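Local coordinates for nucleoside permease NupG (Escherichia coli K-12, PDB 7DLA), which transports purine and pyrimidine nucleosides, including adenosine, uridine and thymidine, across the bacterial inner membrane, driven by the proton motive force, at residues H76-A87 with L162-V173; M147-E156 with Q251-Q261. The protein carries 1 engineered substitution. All blocks are in the same frame, centred on the assembly; numbering follows the deposited sequence.

Contact 1: residues H76-A87 with L162-V173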
loop_
_atom_site.group_PDB
_atom_site.type_symbol
_atom_site.label_atom_id
_atom_site.label_comp_id
_atom_site.label_asym_id
_atom_site.label_seq_id
_atom_site.Cartn_x
_atom_site.Cartn_y
_atom_site.Cartn_z
ATOM N N HIS A 76 12.066 -6.533 11.323
ATOM C CA HIS A 76 12.193 -5.098 11.537
ATOM C C HIS A 76 13.610 -4.681 11.867
ATOM O O HIS A 76 13.994 -3.552 11.571
ATOM C CB HIS A 76 11.256 -4.652 12.633
ATOM C CG HIS A 76 9.832 -4.668 12.221
ATOM N ND1 HIS A 76 9.457 -4.363 10.938
ATOM C CD2 HIS A 76 8.699 -4.978 12.888
ATOM C CE1 HIS A 76 8.144 -4.453 10.841
ATOM N NE2 HIS A 76 7.661 -4.823 12.011
ATOM N N THR A 77 14.380 -5.540 12.518
ATOM C CA THR A 77 15.806 -5.294 12.595
ATOM C C THR A 77 16.398 -5.047 11.213
ATOM O O THR A 77 17.097 -4.048 10.996
ATOM C CB THR A 77 16.470 -6.482 13.251
ATOM O OG1 THR A 77 15.712 -6.812 14.425
ATOM C CG2 THR A 77 17.945 -6.158 13.545
ATOM N N ILE A 78 16.175 -5.974 10.282
ATOM C CA ILE A 78 16.701 -5.767 8.943
ATOM C C ILE A 78 16.127 -4.491 8.368
ATOM O O ILE A 78 16.849 -3.691 7.774
ATOM C CB ILE A 78 16.419 -6.970 8.029
ATOM C CG1 ILE A 78 17.463 -8.063 8.250
ATOM C CG2 ILE A 78 16.425 -6.521 6.576
ATOM C CD1 ILE A 78 17.474 -9.148 7.159
ATOM N N GLY A 79 14.821 -4.286 8.533
ATOM C CA GLY A 79 14.186 -3.066 8.067
ATOM C C GLY A 79 14.932 -1.837 8.552
ATOM O O GLY A 79 15.204 -0.910 7.787
ATOM N N ALA A 80 15.306 -1.831 9.832
ATOM C CA ALA A 80 15.958 -0.669 10.424
ATOM C C ALA A 80 17.334 -0.438 9.811
ATOM O O ALA A 80 17.645 0.668 9.343
ATOM C CB ALA A 80 16.061 -0.863 11.933
ATOM N N ILE A 81 18.175 -1.477 9.816
ATOM C CA ILE A 81 19.519 -1.350 9.249
ATOM C C ILE A 81 19.448 -0.804 7.828
ATOM O O ILE A 81 20.206 0.109 7.456
ATOM C CB ILE A 81 20.267 -2.698 9.297
ATOM C CG1 ILE A 81 20.948 -2.905 10.646
ATOM C CG2 ILE A 81 21.308 -2.771 8.191
ATOM C CD1 ILE A 81 21.441 -4.311 10.852
ATOM N N THR A 82 18.518 -1.337 7.018
ATOM C CA THR A 82 18.461 -0.937 5.616
ATOM C C THR A 82 17.975 0.498 5.475
ATOM O O THR A 82 18.482 1.249 4.640
ATOM C CB THR A 82 17.565 -1.881 4.811
ATOM O OG1 THR A 82 16.235 -1.882 5.341
ATOM C CG2 THR A 82 18.120 -3.304 4.824
ATOM N N LEU A 83 16.973 0.890 6.260
ATOM C CA LEU A 83 16.438 2.249 6.167
ATOM C C LEU A 83 17.535 3.282 6.462
ATOM O O LEU A 83 17.676 4.306 5.758
ATOM C CB LEU A 83 15.240 2.346 7.135
ATOM C CG LEU A 83 13.948 1.715 6.560
ATOM C CD1 LEU A 83 12.949 1.275 7.609
ATOM C CD2 LEU A 83 13.259 2.640 5.576
ATOM N N PHE A 84 18.356 2.984 7.476
ATOM C CA PHE A 84 19.544 3.778 7.768
ATOM C C PHE A 84 20.423 3.874 6.523
ATOM O O PHE A 84 20.685 4.974 6.022
ATOM C CB PHE A 84 20.291 3.128 8.942
ATOM C CG PHE A 84 21.633 3.738 9.262
ATOM C CD1 PHE A 84 21.715 4.800 10.149
ATOM C CD2 PHE A 84 22.808 3.235 8.709
ATOM C CE1 PHE A 84 22.929 5.366 10.465
ATOM C CE2 PHE A 84 24.028 3.799 9.009
ATOM C CZ PHE A 84 24.094 4.869 9.890
ATOM N N MET A 85 20.844 2.713 5.977
ATOM C CA MET A 85 21.701 2.719 4.786
ATOM C C MET A 85 21.064 3.473 3.630
ATOM O O MET A 85 21.761 4.060 2.795
ATOM C CB MET A 85 22.013 1.305 4.317
ATOM C CG MET A 85 22.967 0.507 5.146
ATOM S SD MET A 85 23.084 -1.134 4.395
ATOM C CE MET A 85 24.551 -0.984 3.349
ATOM N N ALA A 86 19.740 3.427 3.541
ATOM C CA ALA A 86 19.041 4.054 2.426
ATOM C C ALA A 86 19.157 5.571 2.501
ATOM O O ALA A 86 19.257 6.244 1.463
ATOM C CB ALA A 86 17.568 3.595 2.407
ATOM N N ALA A 87 19.162 6.124 3.722
ATOM C CA ALA A 87 19.456 7.549 3.859
ATOM C C ALA A 87 20.890 7.905 3.443
ATOM O O ALA A 87 21.208 9.091 3.324
ATOM C CB ALA A 87 19.174 8.005 5.279
ATOM N N LEU A 162 13.978 8.919 6.323
ATOM C CA LEU A 162 14.486 7.553 6.383
ATOM C C LEU A 162 15.155 7.268 7.729
ATOM O O LEU A 162 15.003 6.173 8.301
ATOM C CB LEU A 162 15.476 7.347 5.242
ATOM C CG LEU A 162 14.942 7.026 3.846
ATOM C CD1 LEU A 162 16.111 6.788 2.949
ATOM C CD2 LEU A 162 14.000 5.834 3.799
ATOM N N TYR A 163 15.908 8.239 8.249
ATOM C CA TYR A 163 16.494 8.059 9.572
ATOM C C TYR A 163 15.400 7.846 10.599
ATOM O O TYR A 163 15.499 6.961 11.451
ATOM C CB TYR A 163 17.373 9.265 9.937
ATOM C CG TYR A 163 18.770 9.062 9.445
ATOM C CD1 TYR A 163 19.298 7.792 9.392
ATOM C CD2 TYR A 163 19.534 10.115 8.969
ATOM C CE1 TYR A 163 20.547 7.561 8.921
ATOM C CE2 TYR A 163 20.811 9.891 8.472
ATOM C CZ TYR A 163 21.310 8.597 8.458
ATOM O OH TYR A 163 22.564 8.289 7.981
ATOM N N ILE A 164 14.324 8.622 10.487
ATOM C CA ILE A 164 13.209 8.525 11.422
ATOM C C ILE A 164 12.515 7.166 11.303
ATOM O O ILE A 164 12.152 6.548 12.305
ATOM C CB ILE A 164 12.236 9.686 11.164
ATOM C CG1 ILE A 164 12.986 11.007 11.270
ATOM C CG2 ILE A 164 11.072 9.644 12.128
ATOM C CD1 ILE A 164 12.109 12.201 11.059
ATOM N N GLY A 165 12.307 6.685 10.081
ATOM C CA GLY A 165 11.703 5.373 9.923
ATOM C C GLY A 165 12.532 4.268 10.549
ATOM O O GLY A 165 12.004 3.387 11.231
ATOM N N ALA A 166 13.844 4.284 10.312
ATOM C CA ALA A 166 14.710 3.313 10.987
ATOM C C ALA A 166 14.651 3.456 12.508
ATOM O O ALA A 166 14.705 2.461 13.244
ATOM C CB ALA A 166 16.152 3.474 10.498
ATOM N N ALA A 167 14.575 4.693 12.996
ATOM C CA ALA A 167 14.503 4.916 14.430
ATOM C C ALA A 167 13.251 4.289 15.009
ATOM O O ALA A 167 13.306 3.650 16.067
ATOM C CB ALA A 167 14.550 6.410 14.711
ATOM N N LEU A 168 12.120 4.438 14.303
ATOM C CA LEU A 168 10.883 3.780 14.716
ATOM C C LEU A 168 11.028 2.271 14.644
ATOM O O LEU A 168 10.524 1.553 15.504
ATOM C CB LEU A 168 9.692 4.162 13.842
ATOM C CG LEU A 168 8.917 5.483 13.882
ATOM C CD1 LEU A 168 8.672 6.010 15.322
ATOM C CD2 LEU A 168 9.214 6.524 12.832
ATOM N N SER A 169 11.697 1.774 13.607
ATOM C CA SER A 169 11.849 0.333 13.453
ATOM C C SER A 169 12.635 -0.246 14.610
ATOM O O SER A 169 12.309 -1.316 15.109
ATOM C CB SER A 169 12.530 -0.003 12.126
ATOM O OG SER A 169 11.943 0.713 11.065
ATOM N N ALA A 170 13.673 0.454 15.053
ATOM C CA ALA A 170 14.462 -0.025 16.186
ATOM C C ALA A 170 13.676 0.051 17.487
ATOM O O ALA A 170 13.691 -0.894 18.283
ATOM C CB ALA A 170 15.744 0.783 16.301
ATOM N N ILE A 171 13.028 1.192 17.729
ATOM C CA ILE A 171 12.094 1.313 18.837
ATOM C C ILE A 171 11.122 0.150 18.817
ATOM O O ILE A 171 10.885 -0.502 19.845
ATOM C CB ILE A 171 11.364 2.664 18.726
ATOM C CG1 ILE A 171 12.405 3.797 18.826
ATOM C CG2 ILE A 171 10.178 2.735 19.732
ATOM C CD1 ILE A 171 11.898 5.144 19.292
ATOM N N LEU A 172 10.565 -0.133 17.641
ATOM C CA LEU A 172 9.713 -1.290 17.419
ATOM C C LEU A 172 10.383 -2.572 17.861
ATOM O O LEU A 172 9.851 -3.267 18.718
ATOM C CB LEU A 172 9.301 -1.367 15.942
ATOM C CG LEU A 172 8.208 -2.370 15.639
ATOM C CD1 LEU A 172 7.095 -2.152 16.593
ATOM C CD2 LEU A 172 7.700 -2.172 14.226
ATOM N N VAL A 173 11.524 -2.917 17.265
ATOM C CA VAL A 173 12.207 -4.163 17.589
ATOM C C VAL A 173 12.322 -4.323 19.092
ATOM O O VAL A 173 11.994 -5.384 19.639
ATOM C CB VAL A 173 13.590 -4.274 16.927
ATOM C CG1 VAL A 173 14.003 -5.741 16.932
ATOM C CG2 VAL A 173 13.537 -3.825 15.470
#
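Phe-84 and Tyr-163 meet with their rings tilted, neither stacked nor edge-to-face: the planes stand at 49° and the centroids lie 5.4 Å apart. CD1 of Phe-84 approaches the tyrosine rim near the plane of that ring. Phe-84 reaches it because CG is swung anti to the backbone N (chi1 173°), which carries the ring across although CB sets off to one side. The Tyr-163 face takes a different guest: Ala-87 CB sits over its centre, 3.9 Å from the centroid, in a CH-pi contact.

Further along, Leu-83 is a knob in the hole formed by Leu-162, Gly-165, Ala-166 and Ser-169. Its CD2 branch meets Leu-162 CD2 at 3.7 Å, the two side chains crossing at about a right angle, while CD1 turns to Ser-169. Ser-169 OG donates to Gly-165 O from one face of the carbonyl plane, and Ser-169 N from the other. Small residues make the closest backbone approach, with CA of Ala-80 4.2 Å from CA of Ala-166.

At the far end Leu-172 CD2 lies over one face of the His-76 imidazole, whose NE2 is hydrogen-bonded to Gln-14 OE1.

The axes pass 7.9 Å apart at 164°, an antiparallel pairing, with Leu-83 as its knob-into-hole, of the third and sixth transmembrane helices within the N-terminal six-helix bundle of the major facilitator fold.

Contact 2: residues M147-E156 with Q251-Q261; sequences MWVVSLSGFE and QHASIIMSISQ
The Trp-148 indole meets helix 253-261 with its edge: NE1 points near the ring plane at Ser-258 OG, a weak hydrogen bond of 3.3 Å with an N-H...O angle of 155°. Ile-255 CD1 comes to the same ring obliquely, 3.8 Å from Trp-148 CD1. At the other flat group, the imidazole of His-252, Leu-152 CD2 lies over one face; the ring is probably turned over in the model, so its individual atoms carry little weight. These antiparallel segments, with axes 8.2 Å apart and at 163°, pair the fifth and eighth transmembrane helices, a classic joint between the N- and C-terminal halves of the major facilitator fold, here at its periplasmic end.

Met-147 is the knob of the contact, seated among Ser-254, Met-257, Ser-258 and Gln-261. A bend at the thioether (chi3 53°) brings CE against the backbone at Ser-254 O and Ser-258 CA, while the Met-147 and Gln-261 side chains cross at about a right angle, SD of the methionine 3.9 Å from CG of the glutamine. One turn on, Ser-151 CB packs against Ser-254 CB at 3.6 Å.

Beyond the helix, Gly-154 takes a positive phi (72°) in a Schellman motif, and the chain doubles back so that Glu-156 faces the start of helix 253-261. This buried carboxylate is gripped through OE2, to which Asn-232 ND2 and His-236 NE2 both hydrogen-bond, drawing in helix 226-236. Its own bond across the contact is weak: the backbone N of Ser-254 donates to Glu-156 OE2 over 3.3 Å.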
loop_
_atom_site.group_PDB
_atom_site.type_symbol
_atom_site.label_atom_id
_atom_site.label_comp_id
_atom_site.label_asym_id
_atom_site.label_seq_id
_atom_site.Cartn_x
_atom_site.Cartn_y
_atom_site.Cartn_z
ATOM N N MET A 147 3.210 10.838 8.430
ATOM C CA MET A 147 3.097 11.757 7.302
ATOM C C MET A 147 3.044 13.199 7.789
ATOM O O MET A 147 3.785 14.064 7.302
ATOM C CB MET A 147 1.839 11.436 6.504
ATOM C CG MET A 147 1.932 10.174 5.637
ATOM S SD MET A 147 0.336 9.651 4.925
ATOM C CE MET A 147 -0.175 11.152 4.136
ATOM N N TRP A 148 2.173 13.472 8.767
ATOM C CA TRP A 148 2.036 14.828 9.294
ATOM C C TRP A 148 3.359 15.349 9.851
ATOM O O TRP A 148 3.734 16.513 9.642
ATOM C CB TRP A 148 0.969 14.849 10.383
ATOM C CG TRP A 148 -0.412 14.923 9.865
ATOM C CD1 TRP A 148 -0.887 14.387 8.692
ATOM C CD2 TRP A 148 -1.537 15.506 10.520
ATOM N NE1 TRP A 148 -2.231 14.635 8.571
ATOM C CE2 TRP A 148 -2.657 15.311 9.684
ATOM C CE3 TRP A 148 -1.708 16.181 11.728
ATOM C CZ2 TRP A 148 -3.923 15.769 10.019
ATOM C CZ3 TRP A 148 -2.971 16.637 12.060
ATOM C CH2 TRP A 148 -4.059 16.430 11.210
ATOM N N VAL A 149 4.072 14.501 10.575
ATOM C CA VAL A 149 5.262 14.945 11.275
ATOM C C VAL A 149 6.330 15.293 10.262
ATOM O O VAL A 149 6.779 16.444 10.180
ATOM C CB VAL A 149 5.755 13.861 12.253
ATOM C CG1 VAL A 149 7.148 14.173 12.720
ATOM C CG2 VAL A 149 4.801 13.687 13.442
ATOM N N VAL A 150 6.710 14.306 9.438
ATOM C CA VAL A 150 7.772 14.535 8.460
ATOM C C VAL A 150 7.422 15.713 7.565
ATOM O O VAL A 150 8.292 16.515 7.218
ATOM C CB VAL A 150 8.061 13.251 7.657
ATOM C CG1 VAL A 150 8.749 13.557 6.305
ATOM C CG2 VAL A 150 8.930 12.320 8.482
ATOM N N SER A 151 6.142 15.876 7.216
ATOM C CA SER A 151 5.775 17.065 6.461
ATOM C C SER A 151 6.078 18.336 7.254
ATOM O O SER A 151 6.759 19.235 6.752
ATOM C CB SER A 151 4.305 17.016 6.056
ATOM O OG SER A 151 4.050 17.954 5.021
ATOM N N LEU A 152 5.607 18.408 8.507
ATOM C CA LEU A 152 5.678 19.647 9.279
ATOM C C LEU A 152 7.080 19.938 9.789
ATOM O O LEU A 152 7.416 21.100 10.045
ATOM C CB LEU A 152 4.724 19.588 10.458
ATOM C CG LEU A 152 3.247 19.561 10.124
ATOM C CD1 LEU A 152 2.511 19.015 11.319
ATOM C CD2 LEU A 152 2.783 20.965 9.788
ATOM N N SER A 153 7.911 18.921 9.935
ATOM C CA SER A 153 9.282 19.148 10.369
ATOM C C SER A 153 10.207 19.611 9.250
ATOM O O SER A 153 11.399 19.810 9.503
ATOM C CB SER A 153 9.831 17.865 10.969
ATOM O OG SER A 153 8.812 17.268 11.741
ATOM N N GLY A 154 9.711 19.751 8.027
ATOM C CA GLY A 154 10.570 20.052 6.899
ATOM C C GLY A 154 11.471 18.937 6.404
ATOM O O GLY A 154 12.558 19.223 5.897
ATOM N N PHE A 155 11.047 17.675 6.505
ATOM C CA PHE A 155 11.848 16.532 6.064
ATOM C C PHE A 155 11.204 15.743 4.927
ATOM O O PHE A 155 11.572 14.581 4.703
ATOM C CB PHE A 155 12.139 15.583 7.222
ATOM C CG PHE A 155 12.878 16.214 8.351
ATOM C CD1 PHE A 155 13.884 17.130 8.106
ATOM C CD2 PHE A 155 12.598 15.869 9.660
ATOM C CE1 PHE A 155 14.591 17.689 9.136
ATOM C CE2 PHE A 155 13.304 16.438 10.703
ATOM C CZ PHE A 155 14.300 17.347 10.436
ATOM N N GLU A 156 10.209 16.343 4.266
ATOM C CA GLU A 156 9.516 15.668 3.134
ATOM C C GLU A 156 10.561 15.363 2.058
ATOM O O GLU A 156 10.841 14.171 1.816
ATOM C CB GLU A 156 8.398 16.555 2.585
ATOM C CG GLU A 156 7.010 16.114 3.016
ATOM C CD GLU A 156 5.874 16.909 2.398
ATOM O OE1 GLU A 156 5.351 17.816 3.075
ATOM O OE2 GLU A 156 5.513 16.617 1.240
ATOM N N GLN A 251 3.906 23.489 0.103
ATOM C CA GLN A 251 4.930 23.309 1.123
ATOM C C GLN A 251 4.795 21.943 1.786
ATOM O O GLN A 251 5.791 21.234 1.961
ATOM C CB GLN A 251 4.843 24.447 2.158
ATOM C CG GLN A 251 5.477 25.828 1.767
ATOM C CD GLN A 251 6.996 25.781 1.648
ATOM O OE1 GLN A 251 7.561 24.797 1.152
ATOM N NE2 GLN A 251 7.673 26.836 2.137
ATOM N N HIS A 252 3.559 21.525 2.093
ATOM C CA HIS A 252 3.293 20.343 2.917
ATOM C C HIS A 252 2.322 19.448 2.180
ATOM O O HIS A 252 1.139 19.394 2.511
ATOM C CB HIS A 252 2.748 20.754 4.248
ATOM C CG HIS A 252 3.751 21.478 5.076
ATOM N ND1 HIS A 252 3.798 22.853 5.147
ATOM C CD2 HIS A 252 4.790 21.023 5.810
ATOM C CE1 HIS A 252 4.804 23.212 5.922
ATOM N NE2 HIS A 252 5.423 22.119 6.334
ATOM N N ALA A 253 2.828 18.752 1.167
ATOM C CA ALA A 253 1.953 17.906 0.369
ATOM C C ALA A 253 1.461 16.720 1.177
ATOM O O ALA A 253 0.291 16.339 1.062
ATOM C CB ALA A 253 2.669 17.429 -0.892
ATOM N N SER A 254 2.333 16.132 2.009
ATOM C CA SER A 254 1.919 15.004 2.831
ATOM C C SER A 254 0.697 15.350 3.677
ATOM O O SER A 254 -0.159 14.488 3.912
ATOM C CB SER A 254 3.085 14.530 3.694
ATOM O OG SER A 254 4.169 14.115 2.880
ATOM N N ILE A 255 0.533 16.617 4.042
ATOM C CA ILE A 255 -0.639 17.010 4.817
ATOM C C ILE A 255 -1.906 16.945 3.964
ATOM O O ILE A 255 -2.979 16.586 4.455
ATOM C CB ILE A 255 -0.425 18.412 5.417
ATOM C CG1 ILE A 255 0.888 18.418 6.177
ATOM C CG2 ILE A 255 -1.536 18.770 6.384
ATOM C CD1 ILE A 255 0.960 17.316 7.173
ATOM N N ILE A 256 -1.813 17.278 2.678
ATOM C CA ILE A 256 -3.007 17.212 1.833
ATOM C C ILE A 256 -3.286 15.772 1.389
ATOM O O ILE A 256 -4.432 15.302 1.434
ATOM C CB ILE A 256 -2.853 18.164 0.635
ATOM C CG1 ILE A 256 -2.502 19.562 1.160
ATOM C CG2 ILE A 256 -4.125 18.135 -0.245
ATOM C CD1 ILE A 256 -3.483 20.096 2.208
ATOM N N MET A 257 -2.231 15.054 0.982
ATOM C CA MET A 257 -2.337 13.637 0.679
ATOM C C MET A 257 -2.912 12.840 1.838
ATOM O O MET A 257 -3.555 11.828 1.606
ATOM C CB MET A 257 -0.966 13.076 0.281
ATOM C CG MET A 257 -0.371 13.691 -0.997
ATOM S SD MET A 257 -1.212 13.239 -2.558
ATOM C CE MET A 257 -1.004 11.464 -2.699
ATOM N N SER A 258 -2.695 13.252 3.086
ATOM C CA SER A 258 -3.216 12.452 4.197
ATOM C C SER A 258 -4.726 12.240 4.090
ATOM O O SER A 258 -5.234 11.148 4.405
ATOM C CB SER A 258 -2.868 13.115 5.518
ATOM O OG SER A 258 -3.491 14.379 5.567
ATOM N N ILE A 259 -5.453 13.267 3.626
ATOM C CA ILE A 259 -6.892 13.148 3.426
ATOM C C ILE A 259 -7.210 11.906 2.627
ATOM O O ILE A 259 -8.273 11.299 2.806
ATOM C CB ILE A 259 -7.439 14.421 2.764
ATOM C CG1 ILE A 259 -6.977 15.636 3.565
ATOM C CG2 ILE A 259 -8.956 14.363 2.637
ATOM C CD1 ILE A 259 -7.506 16.927 3.046
ATOM N N SER A 260 -6.263 11.460 1.801
ATOM C CA SER A 260 -6.418 10.188 1.109
ATOM C C SER A 260 -6.558 9.031 2.096
ATOM O O SER A 260 -7.521 8.249 2.012
ATOM C CB SER A 260 -5.242 9.975 0.154
ATOM O OG SER A 260 -5.205 10.998 -0.846
ATOM N N GLN A 261 -5.635 8.926 3.068
ATOM C CA GLN A 261 -5.692 7.827 4.038
ATOM C C GLN A 261 -6.873 7.982 4.980
ATOM O O GLN A 261 -7.533 6.994 5.351
ATOM C CB GLN A 261 -4.414 7.775 4.842
ATOM C CG GLN A 261 -3.244 8.241 4.062
ATOM C CD GLN A 261 -3.059 7.476 2.806
ATOM O OE1 GLN A 261 -2.950 8.051 1.726
ATOM N NE2 GLN A 261 -2.961 6.166 2.934
#

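Both contacts are partly buried antiparallel helix pairs with a knob in a hole, yet they join different things. Contact 1 holds two helices of the N-terminal bundle together, and its interface is mostly apolar, with no hydrogen bond passing between its segments. Contact 2 spans the two halves of the transporter; a tryptophan N-H to a serine and a serine backbone N to a carboxylate bring two weak hydrogen bonds into it, and it sits slightly nearer the centre of the chain. Helices 138-152 and 160-177 follow one another in sequence, and the contacts touch there, though their centres lie about 20 Å apart: Ile-164 CD1 packs against Phe-155 CD2 at 4.0 Å and against Val-150.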